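Local coordinates for protein NAD-dependent formate dehydrogenase gamma subunit (Cupriavidus necator, PDB 6VW7) that carries a [2Fe-2S] cluster in a thioredoxin-like domain and, with its beta-subunit partner, forms the subcomplex of cytosolic formate dehydrogenase that binds NADH, at residues A[129-132]-A[136-139]; A[98-103]-A[151-156]; A[102-107]-A[121-126]; A[30-35]-A[72-77]; A[36-39]-A[45-48]. All coordinates share one frame; numbering follows the deposited sequence. Where two conformers were deposited one is given.

Interaction 1 of 5, residues A[129-132]-A[136-139]; sequences LGQC and PAVM. With FES (Fe2/s2 (inorganic) cluster), chain E.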
# COMPACT_ATOMS: atom_id res chain seq x y z
N LEU A 129 -2.95 6.79 2.52
CA LEU A 129 -1.83 6.48 3.40
C LEU A 129 -1.76 5.00 3.74
O LEU A 129 -1.01 4.62 4.65
CB LEU A 129 -1.92 7.31 4.68
CG LEU A 129 -1.76 8.82 4.44
CD1 LEU A 129 -2.32 9.64 5.62
CD2 LEU A 129 -0.29 9.13 4.21
N GLY A 130 -2.52 4.16 3.04
CA GLY A 130 -2.61 2.77 3.42
C GLY A 130 -3.26 2.57 4.77
O GLY A 130 -3.05 1.53 5.40
N GLN A 131 -4.05 3.54 5.22
CA GLN A 131 -4.81 3.48 6.46
C GLN A 131 -6.31 3.39 6.19
O GLN A 131 -7.12 3.91 6.97
CB GLN A 131 -4.50 4.71 7.32
CG GLN A 131 -2.98 4.99 7.53
CD GLN A 131 -2.24 3.79 8.02
OE1 GLN A 131 -2.69 3.10 8.93
NE2 GLN A 131 -1.09 3.50 7.41
N CYS A 132 -6.67 2.75 5.07
CA CYS A 132 -7.98 2.91 4.45
C CYS A 132 -9.13 2.33 5.28
O CYS A 132 -10.30 2.63 4.99
CB CYS A 132 -7.98 2.25 3.08
SG CYS A 132 -6.47 2.54 2.14
N PRO A 136 -11.13 8.92 8.57
CA PRO A 136 -10.23 9.71 7.73
C PRO A 136 -8.81 9.77 8.31
O PRO A 136 -8.64 9.85 9.54
CB PRO A 136 -10.88 11.10 7.72
CG PRO A 136 -12.30 10.85 8.07
CD PRO A 136 -12.28 9.71 9.03
N ALA A 137 -7.81 9.68 7.44
CA ALA A 137 -6.43 9.53 7.85
C ALA A 137 -5.68 10.84 7.67
O ALA A 137 -5.95 11.60 6.73
CB ALA A 137 -5.75 8.41 7.06
N VAL A 138 -4.76 11.11 8.59
CA VAL A 138 -3.90 12.28 8.56
C VAL A 138 -2.50 11.84 8.96
O VAL A 138 -2.33 11.00 9.85
CB VAL A 138 -4.41 13.40 9.49
CG1 VAL A 138 -3.38 14.53 9.63
CG2 VAL A 138 -5.73 13.97 8.97
N MET A 139 -1.49 12.39 8.29
CA MET A 139 -0.10 12.20 8.67
C MET A 139 0.55 13.54 8.96
O MET A 139 0.42 14.48 8.17
CB MET A 139 0.69 11.48 7.57
CG MET A 139 2.14 11.10 7.99
SD MET A 139 2.89 9.99 6.76
CE MET A 139 2.96 8.46 7.65
FE1 FES E . -7.23 7.43 2.87
FE2 FES E . -6.36 5.02 2.04
S1 FES E . -5.74 6.13 3.88
S2 FES E . -8.01 6.29 1.19
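Leu129 reaches over the start of strand 138-140 and meets it with one methyl branch. Its CD1 lies 3.9 Å from Ala137 CB and 4.0 Å from Met139 CB, so a single carbon touches both residues whose side chains face the loop, while Val138 between them turns its side chain to the far side, onto Leu100 and Val84. The Leu129 and Met139 side chains cross at a slant, and the second methyl, CD2, comes only loosely near Met139 SD. Gln131 adds its CB, 3.9 Å from Ala137 CB, before its chain turns back with CG beside the backbone N (chi1 -51°) and bends again at chi2. That fold carries the amide away from the strand to Leu129 O, which NE2 meets at 3.0 Å from above the carbonyl plane. The same amide is held by the beta subunit, OE1 by its Thr14 and NE2 by its Ser13, so this buried polar group is fixed from two chains. Beneath the apolar layer sits the cluster. Cys132 SG binds the iron FE2 at 2.5 Å, with Cys128 as its other protein ligand, and Ala137 CB packs 3.9 Å from sulfide S1, which also has Leu129 N 3.2 Å away. A cysteine-bearing loop laid over a strand preceded by a cis-proline, Pro136, forms one wall of the [2Fe-2S] site of thioredoxin-like ferredoxins.

Interaction 2 of 5, residues A[98-103]-A[151-156]; sequences EALAEH and RRFDAL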
# COMPACT_ATOMS: atom_id res chain seq x y z
N GLU A 98 -14.02 14.59 3.03
CA GLU A 98 -14.31 15.86 2.38
C GLU A 98 -14.65 16.94 3.39
O GLU A 98 -14.15 18.07 3.30
CB GLU A 98 -15.46 15.70 1.40
CG GLU A 98 -15.34 14.54 0.42
CD GLU A 98 -16.18 13.32 0.85
OE1 GLU A 98 -17.09 12.94 0.06
OE2 GLU A 98 -16.01 12.83 2.01
N ALA A 99 -15.49 16.61 4.38
CA ALA A 99 -15.81 17.58 5.43
C ALA A 99 -14.58 17.90 6.27
O ALA A 99 -14.39 19.05 6.69
CB ALA A 99 -16.94 17.04 6.31
N LEU A 100 -13.74 16.90 6.53
CA LEU A 100 -12.52 17.15 7.30
C LEU A 100 -11.61 18.13 6.58
O LEU A 100 -11.02 19.01 7.21
CB LEU A 100 -11.79 15.83 7.56
CG LEU A 100 -10.42 15.95 8.24
CD1 LEU A 100 -10.52 16.52 9.65
CD2 LEU A 100 -9.71 14.60 8.25
N ALA A 101 -11.49 17.99 5.25
CA ALA A 101 -10.66 18.91 4.47
C ALA A 101 -11.23 20.33 4.49
O ALA A 101 -10.47 21.31 4.54
CB ALA A 101 -10.53 18.41 3.03
N GLU A 102 -12.55 20.46 4.44
CA GLU A 102 -13.16 21.78 4.55
C GLU A 102 -12.90 22.38 5.92
O GLU A 102 -12.57 23.57 6.04
CB GLU A 102 -14.66 21.71 4.29
CG GLU A 102 -15.05 21.26 2.90
CD GLU A 102 -16.48 20.75 2.86
OE1 GLU A 102 -16.86 20.09 1.86
OE2 GLU A 102 -17.23 21.01 3.83
N HIS A 103 -13.05 21.57 6.97
CA HIS A 103 -12.81 22.07 8.32
C HIS A 103 -11.35 22.47 8.51
O HIS A 103 -11.06 23.51 9.11
CB HIS A 103 -13.19 21.02 9.37
CG HIS A 103 -12.76 21.40 10.75
ND1 HIS A 103 -13.38 22.40 11.47
CD2 HIS A 103 -11.74 20.96 11.52
CE1 HIS A 103 -12.78 22.54 12.63
NE2 HIS A 103 -11.78 21.68 12.70
N ARG A 151 -12.98 17.58 15.81
CA ARG A 151 -12.43 17.69 17.15
C ARG A 151 -11.00 17.15 17.20
O ARG A 151 -10.08 17.85 17.65
CB ARG A 151 -13.33 16.96 18.16
N ARG A 152 -10.79 15.92 16.72
CA ARG A 152 -9.45 15.34 16.80
C ARG A 152 -8.44 16.13 15.98
O ARG A 152 -7.28 16.24 16.37
CB ARG A 152 -9.46 13.87 16.36
CG ARG A 152 -10.25 12.96 17.30
CD ARG A 152 -10.02 11.48 16.98
NE ARG A 152 -11.27 10.79 16.68
CZ ARG A 152 -11.77 9.79 17.41
NH1 ARG A 152 -11.12 9.34 18.48
NH2 ARG A 152 -12.92 9.22 17.06
N PHE A 153 -8.87 16.69 14.84
CA PHE A 153 -7.97 17.52 14.05
C PHE A 153 -7.49 18.72 14.86
O PHE A 153 -6.29 18.97 14.97
CB PHE A 153 -8.64 17.98 12.76
CG PHE A 153 -7.73 18.75 11.84
CD1 PHE A 153 -6.90 18.08 10.94
CD2 PHE A 153 -7.67 20.13 11.88
CE1 PHE A 153 -6.05 18.79 10.11
CE2 PHE A 153 -6.83 20.84 11.04
CZ PHE A 153 -6.02 20.17 10.16
N ASP A 154 -8.43 19.48 15.43
CA ASP A 154 -8.05 20.65 16.22
C ASP A 154 -7.15 20.25 17.38
O ASP A 154 -6.20 20.97 17.72
CB ASP A 154 -9.28 21.38 16.75
CG ASP A 154 -10.14 21.96 15.64
OD1 ASP A 154 -9.67 21.97 14.47
OD2 ASP A 154 -11.26 22.42 15.94
N ALA A 155 -7.42 19.10 18.00
CA ALA A 155 -6.59 18.63 19.10
C ALA A 155 -5.16 18.37 18.64
O ALA A 155 -4.20 18.82 19.27
CB ALA A 155 -7.19 17.37 19.72
N LEU A 156 -4.99 17.67 17.52
CA LEU A 156 -3.64 17.34 17.07
C LEU A 156 -2.90 18.58 16.58
O LEU A 156 -1.68 18.68 16.76
CB LEU A 156 -3.69 16.24 16.01
CG LEU A 156 -4.06 16.48 14.55
CD1 LEU A 156 -2.85 16.89 13.72
CD2 LEU A 156 -4.69 15.22 13.97
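His103 and Asp154 join two helices that pack on one face of the central sheet of the thioredoxin-like fold. His103 NE2 donates to Asp154 OD1 over 2.8 Å with an N-H...O angle of 154°, meeting the oxygen on its syn side but 31° out of the carboxylate plane. Ring and carboxylate are turned against each other rather than coplanar. This bond limits the rotation of the His103 ring and may favour its protonated form. Deeper in the interface, Leu100 CD1 sits 3.9 Å from Phe153 CB and leans obliquely on the start of the phenyl ring, whose CD2 is in turn 4.2 Å from His103 CD2. The polar pair therefore lies at the partly exposed side of an apolar layer made by Leu100 and Phe153, both buried.

The axes of the two short helical segments approach to 10.7 Å at a crossing angle of -41°, a separation bridged by long side chains. Further out, Phe153 is wedged against Ala104, Leu108, Val84 and Val148, while Leu100 rests on Val86 of strand 82-87 and on Pro136. At the start of the second helix, Asp149 OD1 accepts from Arg152 N. On the His103 side, CG stands anti to the backbone N, extending the ring across the gap until Asp154 CG lies at its edge, 3.4 Å from His103 NE2.

Interaction 3 of 5, residues A[102-107]-A[121-126]; sequences EHAQRA and VTLEPV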
# COMPACT_ATOMS: atom_id res chain seq x y z
N GLU A 102 -12.55 20.46 4.44
CA GLU A 102 -13.16 21.78 4.55
C GLU A 102 -12.90 22.38 5.92
O GLU A 102 -12.57 23.57 6.04
CB GLU A 102 -14.66 21.71 4.29
CG GLU A 102 -15.05 21.26 2.90
CD GLU A 102 -16.48 20.75 2.86
OE1 GLU A 102 -16.86 20.09 1.86
OE2 GLU A 102 -17.23 21.01 3.83
N HIS A 103 -13.05 21.57 6.97
CA HIS A 103 -12.81 22.07 8.32
C HIS A 103 -11.35 22.47 8.51
O HIS A 103 -11.06 23.51 9.11
CB HIS A 103 -13.19 21.02 9.37
CG HIS A 103 -12.76 21.40 10.75
ND1 HIS A 103 -13.38 22.40 11.47
CD2 HIS A 103 -11.74 20.96 11.52
CE1 HIS A 103 -12.78 22.54 12.63
NE2 HIS A 103 -11.78 21.68 12.70
N ALA A 104 -10.43 21.64 8.01
CA ALA A 104 -9.01 21.92 8.21
C ALA A 104 -8.64 23.28 7.64
O ALA A 104 -7.87 24.02 8.26
CB ALA A 104 -8.17 20.82 7.57
N GLN A 105 -9.20 23.64 6.49
CA GLN A 105 -8.89 24.93 5.89
C GLN A 105 -9.49 26.07 6.69
O GLN A 105 -8.87 27.13 6.84
CB GLN A 105 -9.38 24.95 4.44
CG GLN A 105 -8.57 24.04 3.53
CD GLN A 105 -9.23 23.81 2.18
OE1 GLN A 105 -9.01 24.57 1.24
NE2 GLN A 105 -10.04 22.76 2.09
N ARG A 106 -10.71 25.88 7.22
CA ARG A 106 -11.29 26.91 8.08
C ARG A 106 -10.50 27.06 9.38
O ARG A 106 -10.23 28.18 9.82
CB ARG A 106 -12.76 26.61 8.35
CG ARG A 106 -13.66 26.75 7.12
CD ARG A 106 -15.15 26.59 7.43
NE ARG A 106 -15.45 25.43 8.27
CZ ARG A 106 -15.97 24.29 7.82
NH1 ARG A 106 -16.26 24.17 6.53
NH2 ARG A 106 -16.20 23.28 8.65
N ALA A 107 -10.13 25.94 10.01
CA ALA A 107 -9.44 26.01 11.29
C ALA A 107 -8.03 26.59 11.13
O ALA A 107 -7.55 27.31 12.00
CB ALA A 107 -9.39 24.63 11.93
N VAL A 121 2.09 25.39 10.30
CA VAL A 121 1.50 24.25 9.63
C VAL A 121 1.47 24.51 8.13
O VAL A 121 1.05 25.58 7.69
CB VAL A 121 0.08 23.94 10.15
CG1 VAL A 121 -0.64 22.94 9.23
CG2 VAL A 121 0.14 23.41 11.57
N THR A 122 1.92 23.53 7.35
CA THR A 122 1.68 23.47 5.92
C THR A 122 0.66 22.36 5.66
O THR A 122 0.88 21.21 6.06
CB THR A 122 2.97 23.20 5.13
OG1 THR A 122 3.84 24.34 5.23
CG2 THR A 122 2.66 22.92 3.67
N LEU A 123 -0.45 22.72 5.01
CA LEU A 123 -1.54 21.80 4.73
C LEU A 123 -1.36 21.22 3.33
O LEU A 123 -1.30 21.97 2.35
CB LEU A 123 -2.88 22.51 4.85
CG LEU A 123 -4.14 21.68 4.65
CD1 LEU A 123 -4.23 20.63 5.73
CD2 LEU A 123 -5.35 22.61 4.69
N GLU A 124 -1.26 19.89 3.23
CA GLU A 124 -1.06 19.19 1.97
C GLU A 124 -2.07 18.07 1.80
O GLU A 124 -2.42 17.40 2.78
CB GLU A 124 0.35 18.59 1.89
CG GLU A 124 1.49 19.60 1.90
CD GLU A 124 1.77 20.20 0.53
OE1 GLU A 124 1.03 19.90 -0.44
OE2 GLU A 124 2.74 20.97 0.42
N PRO A 125 -2.54 17.81 0.58
CA PRO A 125 -3.32 16.60 0.34
C PRO A 125 -2.39 15.42 0.14
O PRO A 125 -1.23 15.56 -0.26
CB PRO A 125 -4.11 16.93 -0.94
CG PRO A 125 -3.15 17.79 -1.71
CD PRO A 125 -2.29 18.55 -0.67
N VAL A 126 -2.89 14.24 0.49
CA VAL A 126 -2.23 12.99 0.16
C VAL A 126 -3.31 12.05 -0.36
O VAL A 126 -4.49 12.19 0.00
CB VAL A 126 -1.48 12.40 1.37
CG1 VAL A 126 -2.44 12.11 2.52
CG2 VAL A 126 -0.67 11.15 0.98
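Leu123 points from strand 121-126 at helix 97-108 and makes the whole contact with its two methyl branches. The tighter of the two is CD2, which lies 3.7 Å from Gln105 CG; the leucine and glutamine side chains cross there at about a right angle. On the buried side the touch is slacker, with CD1 4.4 Å from Ala104 CB. With CG anti to the backbone N (chi1 -177°), the leucine stretches away from the strand, and it and the Gln105 side chain together fill the 8.1 Å between Gln105 CA and Leu123 CA. Leu123 also rests on Val86 and Leu108, which complete the buried side.

The closer touch thus falls on the side of Gln105, which is partly exposed. Only its aliphatic CG leans on the leucine; past that point the chain runs on extended, and its amide nitrogen NE2 turns back along its own helix to bond Ala101 O. NE2 is thereby satisfied within the helix while the methylene shields the edge of the apolar core. A helix packed through an alanine and a glutamine methylene on a strand's leucine is an instance of the alpha/beta layering of the thioredoxin-like fold.

Interaction 4 of 5, residues A[30-35]-A[72-77]; sequences ALLPIL and HHFRQQ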
# COMPACT_ATOMS: atom_id res chain seq x y z
N ALA A 30 20.64 7.48 -9.50
CA ALA A 30 20.89 8.17 -8.24
C ALA A 30 20.02 9.40 -8.01
O ALA A 30 19.97 9.87 -6.87
CB ALA A 30 22.37 8.60 -8.19
N LEU A 31 19.34 9.94 -9.03
CA LEU A 31 18.73 11.26 -8.88
C LEU A 31 17.69 11.30 -7.76
O LEU A 31 17.73 12.19 -6.91
CB LEU A 31 18.13 11.74 -10.20
CG LEU A 31 17.53 13.15 -10.16
CD1 LEU A 31 18.49 14.12 -9.46
CD2 LEU A 31 17.21 13.65 -11.57
N LEU A 32 16.72 10.36 -7.77
CA LEU A 32 15.71 10.38 -6.71
C LEU A 32 16.28 10.13 -5.31
O LEU A 32 15.83 10.81 -4.37
CB LEU A 32 14.58 9.37 -7.01
CG LEU A 32 13.35 10.00 -7.67
CD1 LEU A 32 13.69 10.37 -9.09
CD2 LEU A 32 12.09 9.09 -7.64
N PRO A 33 17.18 9.15 -5.08
CA PRO A 33 17.82 9.07 -3.75
C PRO A 33 18.53 10.36 -3.36
O PRO A 33 18.54 10.73 -2.18
CB PRO A 33 18.79 7.90 -3.89
CG PRO A 33 18.08 6.99 -4.92
CD PRO A 33 17.49 7.97 -5.91
N ILE A 34 19.15 11.04 -4.32
CA ILE A 34 19.82 12.30 -4.02
C ILE A 34 18.79 13.35 -3.60
O ILE A 34 18.95 14.04 -2.59
CB ILE A 34 20.65 12.78 -5.22
CG1 ILE A 34 21.91 11.93 -5.36
CG2 ILE A 34 20.99 14.27 -5.10
CD1 ILE A 34 22.74 12.24 -6.62
N LEU A 35 17.71 13.48 -4.38
CA LEU A 35 16.69 14.48 -4.07
C LEU A 35 16.05 14.21 -2.72
O LEU A 35 15.78 15.14 -1.96
CB LEU A 35 15.63 14.52 -5.18
CG LEU A 35 16.10 15.03 -6.55
CD1 LEU A 35 14.97 14.91 -7.63
CD2 LEU A 35 16.57 16.46 -6.45
N HIS A 72 5.35 15.23 -6.90
CA HIS A 72 4.69 16.07 -5.90
C HIS A 72 5.35 15.99 -4.53
O HIS A 72 5.19 16.91 -3.73
CB HIS A 72 3.21 15.66 -5.79
CG HIS A 72 2.42 15.87 -7.05
ND1 HIS A 72 1.59 14.90 -7.58
CD2 HIS A 72 2.32 16.94 -7.87
CE1 HIS A 72 1.02 15.36 -8.68
NE2 HIS A 72 1.44 16.60 -8.87
N HIS A 73 6.05 14.90 -4.24
CA HIS A 73 6.66 14.80 -2.92
C HIS A 73 7.72 15.88 -2.71
O HIS A 73 7.88 16.37 -1.58
CB HIS A 73 7.26 13.41 -2.72
CG HIS A 73 7.99 13.24 -1.42
ND1 HIS A 73 7.35 12.99 -0.23
CD2 HIS A 73 9.31 13.29 -1.13
CE1 HIS A 73 8.24 12.90 0.74
NE2 HIS A 73 9.44 13.07 0.22
N PHE A 74 8.40 16.31 -3.77
CA PHE A 74 9.56 17.21 -3.63
C PHE A 74 9.11 18.66 -3.57
O PHE A 74 8.27 19.09 -4.36
CB PHE A 74 10.53 17.01 -4.81
CG PHE A 74 11.19 15.65 -4.84
CD1 PHE A 74 11.75 15.12 -3.69
CD2 PHE A 74 11.24 14.92 -6.01
CE1 PHE A 74 12.35 13.87 -3.71
CE2 PHE A 74 11.84 13.66 -6.04
CZ PHE A 74 12.39 13.13 -4.90
N ARG A 75 9.67 19.43 -2.64
CA ARG A 75 9.37 20.85 -2.58
C ARG A 75 10.64 21.65 -2.81
O ARG A 75 11.74 21.23 -2.45
CB ARG A 75 8.71 21.24 -1.24
CG ARG A 75 9.33 20.69 0.01
CD ARG A 75 8.48 21.05 1.23
NE ARG A 75 7.21 20.33 1.25
CZ ARG A 75 6.01 20.89 1.06
NH1 ARG A 75 5.90 22.19 0.84
NH2 ARG A 75 4.92 20.14 1.10
N GLN A 76 10.47 22.80 -3.47
CA GLN A 76 11.58 23.68 -3.81
C GLN A 76 11.70 24.88 -2.89
O GLN A 76 12.57 25.72 -3.10
CB GLN A 76 11.44 24.14 -5.27
CG GLN A 76 11.66 23.00 -6.25
CD GLN A 76 11.43 23.40 -7.69
OE1 GLN A 76 12.38 23.54 -8.47
NE2 GLN A 76 10.16 23.55 -8.07
N GLN A 77 10.83 24.99 -1.89
CA GLN A 77 10.91 26.04 -0.88
C GLN A 77 10.54 25.42 0.46
O GLN A 77 9.78 24.45 0.50
CB GLN A 77 9.95 27.20 -1.20
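Phe74 is the residue of 72-77 that meets helix 31-42, laying its ring against Leu35 and, less closely, Leu32. Ahead of it in the sequence, His72 and His73 pass without touching segment 30-35; the ring of His73 lies instead against that of His36, the next residue of the helix after Leu35. At Phe74, CG stands beside the backbone N (chi1 -66°), and the ring extends to the helix surface with its outer end foremost. Leu35 covers one face: its CB lies 3.5 Å above the ring plane, displaced toward the rim, and 3.9 Å from the centroid, 25° off the normal, a CH-pi contact. The nearest ring atom is CZ, 3.5 Å from Leu35 CB, while the leucine methyl CD1 reaches Phe74 CE2 at 3.7 Å. The two side chains cross at about a right angle. Leu32, one turn earlier, gives a slacker contact, its CG 4.3 Å from Phe74 CE2. Ile45 and His36 also pack on the ring, as does Ala267 of the beta subunit. Beyond the phenylalanine, Arg75 leaves toward the sheet domain and Gln76 turns to helix 61-70. Between these two segments the contact is essentially apolar and buried, so the loop is kept on the helix by close packing of one aromatic face, with the polar links supplied by neighbouring residues.

Interaction 5 of 5, residues A[36-39]-A[45-48]; sequences HEIQ and IPDA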
# COMPACT_ATOMS: atom_id res chain seq x y z
N HIS A 36 15.79 12.93 -2.40
CA HIS A 36 15.28 12.57 -1.08
C HIS A 36 16.23 12.98 0.04
O HIS A 36 15.81 13.51 1.07
CB HIS A 36 15.02 11.06 -1.02
CG HIS A 36 13.72 10.65 -1.65
ND1 HIS A 36 12.50 11.17 -1.27
CD2 HIS A 36 13.45 9.75 -2.63
CE1 HIS A 36 11.54 10.61 -1.98
NE2 HIS A 36 12.09 9.76 -2.82
N GLU A 37 17.52 12.69 -0.12
CA GLU A 37 18.46 13.00 0.97
C GLU A 37 18.60 14.50 1.18
O GLU A 37 18.69 14.97 2.32
CB GLU A 37 19.82 12.36 0.71
CG GLU A 37 20.85 12.56 1.85
CD GLU A 37 20.50 11.82 3.14
OE1 GLU A 37 19.48 11.09 3.17
OE2 GLU A 37 21.26 11.97 4.14
N ILE A 38 18.63 15.28 0.10
CA ILE A 38 18.65 16.74 0.21
C ILE A 38 17.39 17.23 0.93
O ILE A 38 17.47 17.98 1.91
CB ILE A 38 18.78 17.40 -1.18
CG1 ILE A 38 20.10 16.98 -1.85
CG2 ILE A 38 18.73 18.92 -1.03
CD1 ILE A 38 20.26 17.50 -3.30
N GLN A 39 16.21 16.81 0.46
CA GLN A 39 14.97 17.23 1.11
C GLN A 39 14.90 16.75 2.56
O GLN A 39 14.41 17.47 3.43
CB GLN A 39 13.75 16.73 0.31
CG GLN A 39 12.40 17.14 0.92
CD GLN A 39 11.31 17.30 -0.12
OE1 GLN A 39 11.48 18.01 -1.12
NE2 GLN A 39 10.17 16.65 0.11
N ILE A 45 14.54 21.17 -1.81
CA ILE A 45 15.65 21.12 -2.76
C ILE A 45 15.85 22.54 -3.28
O ILE A 45 15.05 23.02 -4.09
CB ILE A 45 15.38 20.13 -3.90
CG1 ILE A 45 15.24 18.71 -3.34
CG2 ILE A 45 16.48 20.21 -4.95
CD1 ILE A 45 13.91 18.14 -3.60
N PRO A 46 16.92 23.23 -2.87
CA PRO A 46 17.12 24.61 -3.34
C PRO A 46 17.49 24.62 -4.81
O PRO A 46 18.16 23.71 -5.31
CB PRO A 46 18.28 25.12 -2.48
CG PRO A 46 18.61 24.01 -1.51
CD PRO A 46 18.04 22.75 -2.04
N ASP A 47 17.06 25.68 -5.50
CA ASP A 47 17.41 25.84 -6.91
C ASP A 47 18.92 25.76 -7.11
O ASP A 47 19.39 25.24 -8.13
CB ASP A 47 16.88 27.17 -7.44
CG ASP A 47 15.40 27.12 -7.83
OD1 ASP A 47 14.81 26.01 -7.91
OD2 ASP A 47 14.83 28.21 -8.03
N ALA A 48 19.69 26.27 -6.15
CA ALA A 48 21.14 26.28 -6.29
C ALA A 48 21.75 24.89 -6.24
O ALA A 48 22.92 24.73 -6.60
CB ALA A 48 21.78 27.16 -5.21
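Gln39 and Ile45 meet because their torsions send them to the same spot: the glutamine has CG anti to the backbone N (chi1 -179°) and stands up from helix 31-42, while the isoleucine holds CG1 beside its backbone N (chi1 -63°) and a chi2 of 118°, away from the staggered positions, turns CD1 to the glutamine. The two side chains cross at about a right angle, with Ile45 CD1 3.5 Å from Gln39 OE1 and 4.2 Å from Gln39 CB, so the methyl butts against the side of the glutamine chain. The amide itself is engaged elsewhere: OE1 accepts from Arg75 N and NE2 donates to His73 O, which holds the carboxamide between two backbone groups of the 72-77 loop, which follows helix 61-70, and fixes its rotation. Its polar end thus serves that loop while its flank packs on Ile45.

Ile38 forms the second half of the contact. Its branch methyl CG2 is the touching atom, 4.0 Å from Pro46 CD and 4.2 Å from both Ile45 CA and Ile45 CG1, lying where the isoleucine backbone passes into the proline ring. Helix 14-24 continues the layer, with Ile17 against both Ile38 and Pro46 and Ile20 against Ile38. Ile45 also shares a backbone hydrogen bond with Arg75. The arrangement is a chain reversal: after helix 31-42 ends, the chain turns back on the last turns of that helix before helix 50-57 begins, a helix-to-helix connection folded back on its own helix, within the N-terminal helical bundle of this subunit.

Overall arrangement
Along the chain, interactions 4 and 5 come first and belong to the N-terminal helices; interactions 2, 3 and 1 belong to the sheet domain that follows. Interactions 4 and 5 share helix 31-42, their centres about 6 Å apart, and Gln39 ties them through backbone groups of the 72-77 loop. Interactions 2 and 3 have their centres about 8 Å apart and use one helix, 97-108; Phe153 packs on Ala104 between them. Interaction 1, at the cluster, touches interaction 2 through Leu100. The two groups lie on opposite sides of the chain's centre. Their only touch is a close Arg75-Glu124 pair of doubtful geometry, so the chain running on from 72-77 into strand 82-87 carries the link.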